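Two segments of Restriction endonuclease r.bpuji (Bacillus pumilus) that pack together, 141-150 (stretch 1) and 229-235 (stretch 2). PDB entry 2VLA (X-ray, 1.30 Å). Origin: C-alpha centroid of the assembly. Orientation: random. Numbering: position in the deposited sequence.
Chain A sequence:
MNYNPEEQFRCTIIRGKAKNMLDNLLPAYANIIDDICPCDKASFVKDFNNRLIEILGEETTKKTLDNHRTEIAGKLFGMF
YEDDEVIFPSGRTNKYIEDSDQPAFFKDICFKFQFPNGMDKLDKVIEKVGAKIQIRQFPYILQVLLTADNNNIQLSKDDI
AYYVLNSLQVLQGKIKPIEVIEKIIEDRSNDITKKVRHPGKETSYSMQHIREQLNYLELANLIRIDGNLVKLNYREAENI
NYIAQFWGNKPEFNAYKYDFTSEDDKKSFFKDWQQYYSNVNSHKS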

# COMPACT_ATOMS: atom_id res chain seq x y z
N ILE A 141 7.81 -8.24 2.75
CA ILE A 141 6.94 -9.03 3.65
C ILE A 141 6.89 -10.48 3.18
O ILE A 141 7.04 -11.41 3.98
CB ILE A 141 5.50 -8.45 3.70
CG1 ILE A 141 5.48 -7.14 4.48
CG2 ILE A 141 4.53 -9.45 4.35
CD1 ILE A 141 4.29 -6.27 4.14
N LEU A 142 6.69 -10.68 1.89
CA LEU A 142 6.61 -12.01 1.36
C LEU A 142 7.94 -12.79 1.62
O LEU A 142 7.91 -13.95 1.99
CB LEU A 142 6.31 -11.96 -0.13
CG LEU A 142 4.85 -11.55 -0.46
CD1 LEU A 142 4.74 -11.43 -1.97
CD2 LEU A 142 3.80 -12.57 0.10
N GLN A 143 9.09 -12.14 1.43
CA GLN A 143 10.34 -12.80 1.72
C GLN A 143 10.52 -13.11 3.21
O GLN A 143 11.03 -14.16 3.57
CB GLN A 143 11.52 -11.99 1.20
CG GLN A 143 12.89 -12.69 1.34
CD GLN A 143 13.03 -13.88 0.42
OE1 GLN A 143 12.31 -14.03 -0.54
NE2 GLN A 143 14.08 -14.66 0.65
N VAL A 144 10.10 -12.19 4.08
CA VAL A 144 10.14 -12.45 5.52
C VAL A 144 9.28 -13.71 5.86
O VAL A 144 9.69 -14.58 6.61
CB VAL A 144 9.64 -11.22 6.31
CG1 VAL A 144 9.31 -11.58 7.78
CG2 VAL A 144 10.66 -10.10 6.26
N LEU A 145 8.09 -13.79 5.26
CA LEU A 145 7.21 -14.94 5.51
C LEU A 145 7.81 -16.25 4.97
O LEU A 145 7.72 -17.30 5.63
CB LEU A 145 5.82 -14.68 4.90
CG LEU A 145 4.99 -13.60 5.61
CD1 LEU A 145 3.77 -13.27 4.77
CD2 LEU A 145 4.58 -14.03 7.02
N LEU A 146 8.42 -16.19 3.78
CA LEU A 146 9.10 -17.38 3.23
C LEU A 146 10.21 -17.82 4.16
O LEU A 146 10.37 -19.00 4.46
CB LEU A 146 9.69 -17.10 1.84
CG LEU A 146 8.68 -17.05 0.69
CD1 LEU A 146 9.36 -16.44 -0.51
CD2 LEU A 146 8.13 -18.44 0.36
N THR A 147 11.00 -16.85 4.61
CA THR A 147 12.14 -17.12 5.48
C THR A 147 11.69 -17.66 6.85
O THR A 147 12.30 -18.58 7.39
CB THR A 147 13.02 -15.87 5.63
OG1 THR A 147 13.45 -15.45 4.34
CG2 THR A 147 14.27 -16.14 6.52
N ALA A 148 10.56 -17.15 7.36
CA ALA A 148 9.97 -17.71 8.58
C ALA A 148 9.63 -19.20 8.38
O ALA A 148 10.03 -20.05 9.17
CB ALA A 148 8.72 -16.91 8.98
N ASP A 149 8.95 -19.52 7.29
CA ASP A 149 8.60 -20.92 7.02
C ASP A 149 9.86 -21.79 6.88
O ASP A 149 9.91 -22.91 7.37
CB ASP A 149 7.76 -21.04 5.75
CG ASP A 149 6.31 -20.69 5.98
OD1 ASP A 149 5.90 -20.59 7.16
OD2 ASP A 149 5.57 -20.54 4.98
N ASN A 150 10.88 -21.25 6.23
CA ASN A 150 12.13 -21.99 6.02
C ASN A 150 12.83 -22.29 7.34
O ASN A 150 13.62 -23.24 7.43
CB ASN A 150 13.06 -21.21 5.08
CG ASN A 150 12.57 -21.21 3.65
OD1 ASN A 150 11.76 -22.05 3.27
ND2 ASN A 150 13.05 -20.27 2.85
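Stretch 2, residues 229-235: LVKLNYR

Stretch 2 crosses the helix of stretch 1 almost at a right angle. The helix spans the whole of 141-150 and begins earlier in the chain. Its backbone is regular, with i+4 N to i O hydrogen bonds, from Leu-145 N to Ile-141 O (2.9 Å) through Asn-150 N to Leu-146 O (2.9 Å). Stretch 2 opens as loop at Leu-229, runs as a strand over 230-232, passes through Asn-233 and enters a 3-10 segment at Tyr-234. The N-to-C directions of helix and strand differ by 86°, with a signed crossing angle of -86°. Their axes approach to 8.7 Å. The nearest CA atoms across the contact are those of Leu-145 and Leu-232, 6.9 Å apart. Together the two stretches bury 352 Å².

Leu-229 is extended, with phi/psi of -142/155, and makes no contact with the helix.

Val-230 starts the strand, at phi/psi -109/121, and points its CA-to-CB bond toward the helix. Its chi1 is t. Its partner is Leu-145: Val-230 CG1 lies 4.0 Å from Leu-145 CD1. The backbone also takes part, since Val-230 O is 3.6 Å from Leu-145 CD2. Both residues are buried.

Lys-231 points away, in the usual alternation of an extended strand. Its side chain is exposed and stays clear of stretch 1; the closest approach is Lys-231 CG to Asp-149 OD1, 6.4 Å.

Leu-232 turns back toward the helix and is the centre of the packing. It has 97 Å² covered by stretch 1, the largest share of any residue here. Its rotamer is m for chi1 and t for chi2. Leu-232 CG rests 3.8 Å from Leu-145 CB. The two methyl groups reach different helix residues: Leu-232 CD2 meets Leu-142 CD2 at 3.6 Å, and Leu-232 CD1 meets Leu-146 CD2 at 3.6 Å. The side chain thus fits among three leucines of the helix. Leu-232 CD1 also lies 3.9 Å from Asp-149 OD2. The backbone is tied in by water 1, which accepts from Leu-232 N at 2.8 Å and donates to Asp-149 OD2 at 2.7 Å.

Asn-233 leaves the strand and does not touch the helix. Its OD1 accepts a hydrogen bond from Arg-235 N at 3.2 Å, bridging the start of the 3-10 segment.

Tyr-234 has its CA-to-CB bond sideways to the helix, but the end of the side chain comes nearer. Tyr-234 OH donates a short hydrogen bond to Asp-149 OD2, at 2.5 Å. The carboxylate oxygen lies at the ring edge, near the ring plane, where the hydroxyl can reach it. Leu-146 CD2 approaches the ring obliquely, 4.2 Å from Tyr-234 CE1 and 3.8 Å from Tyr-234 OH. Water 2 donates to Tyr-234 OH at 2.7 Å and makes a weak hydrogen bond to Asn-150 OD1 at 3.3 Å.

Arg-235 continues the 3-10 segment clear of the helix. Its side chain is not modelled beyond CG.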

# COMPACT_ATOMS: atom_id res chain seq x y z
N LEU A 229 -2.16 -15.53 13.29
CA LEU A 229 -0.98 -15.67 12.41
C LEU A 229 -1.22 -15.09 11.06
O LEU A 229 -2.37 -15.03 10.59
CB LEU A 229 -0.65 -17.14 12.26
CG LEU A 229 -0.15 -17.85 13.50
CD1 LEU A 229 0.14 -19.31 13.16
CD2 LEU A 229 1.09 -17.15 14.10
N VAL A 230 -0.13 -14.69 10.39
CA VAL A 230 -0.17 -14.37 8.98
C VAL A 230 0.56 -15.48 8.24
O VAL A 230 1.74 -15.72 8.51
CB VAL A 230 0.55 -13.04 8.72
CG1 VAL A 230 0.64 -12.76 7.21
CG2 VAL A 230 -0.15 -11.89 9.46
N LYS A 231 -0.13 -16.17 7.33
CA LYS A 231 0.45 -17.33 6.62
C LYS A 231 0.37 -17.18 5.11
O LYS A 231 -0.59 -16.63 4.59
CB LYS A 231 -0.28 -18.60 7.04
CG LYS A 231 -0.13 -18.94 8.52
CD LYS A 231 -1.03 -20.09 8.92
CE LYS A 231 -0.58 -21.40 8.30
NZ LYS A 231 -1.40 -22.55 8.76
N LEU A 232 1.40 -17.64 4.41
CA LEU A 232 1.37 -17.69 2.97
C LEU A 232 0.35 -18.68 2.45
O LEU A 232 0.14 -19.73 3.03
CB LEU A 232 2.76 -18.05 2.40
CG LEU A 232 3.85 -17.01 2.63
CD1 LEU A 232 5.26 -17.61 2.42
CD2 LEU A 232 3.69 -15.78 1.72
N ASN A 233 -0.24 -18.34 1.32
CA ASN A 233 -1.08 -19.25 0.56
C ASN A 233 -0.29 -19.93 -0.57
O ASN A 233 -0.15 -19.38 -1.67
CB ASN A 233 -2.26 -18.49 -0.03
CG ASN A 233 -3.10 -19.36 -0.92
OD1 ASN A 233 -3.07 -20.59 -0.82
ND2 ASN A 233 -3.80 -18.74 -1.84
N TYR A 234 0.22 -21.12 -0.31
CA TYR A 234 1.15 -21.75 -1.26
C TYR A 234 0.45 -22.25 -2.54
O TYR A 234 1.12 -22.65 -3.48
CB TYR A 234 1.94 -22.87 -0.58
CG TYR A 234 3.08 -22.36 0.29
CD1 TYR A 234 4.29 -22.00 -0.28
CD2 TYR A 234 2.92 -22.18 1.66
CE1 TYR A 234 5.33 -21.52 0.48
CE2 TYR A 234 3.95 -21.68 2.44
CZ TYR A 234 5.18 -21.38 1.83
OH TYR A 234 6.25 -20.89 2.56
N ARG A 235 -0.87 -22.21 -2.57
CA ARG A 235 -1.57 -22.39 -3.83
C ARG A 235 -1.14 -21.32 -4.84
O ARG A 235 -1.24 -21.53 -6.05
CB ARG A 235 -3.09 -22.35 -3.61
CG ARG A 235 -3.60 -23.48 -2.75
O HOH W 1 3.56 -18.88 5.77
O HOH W 2 8.76 -21.77 1.87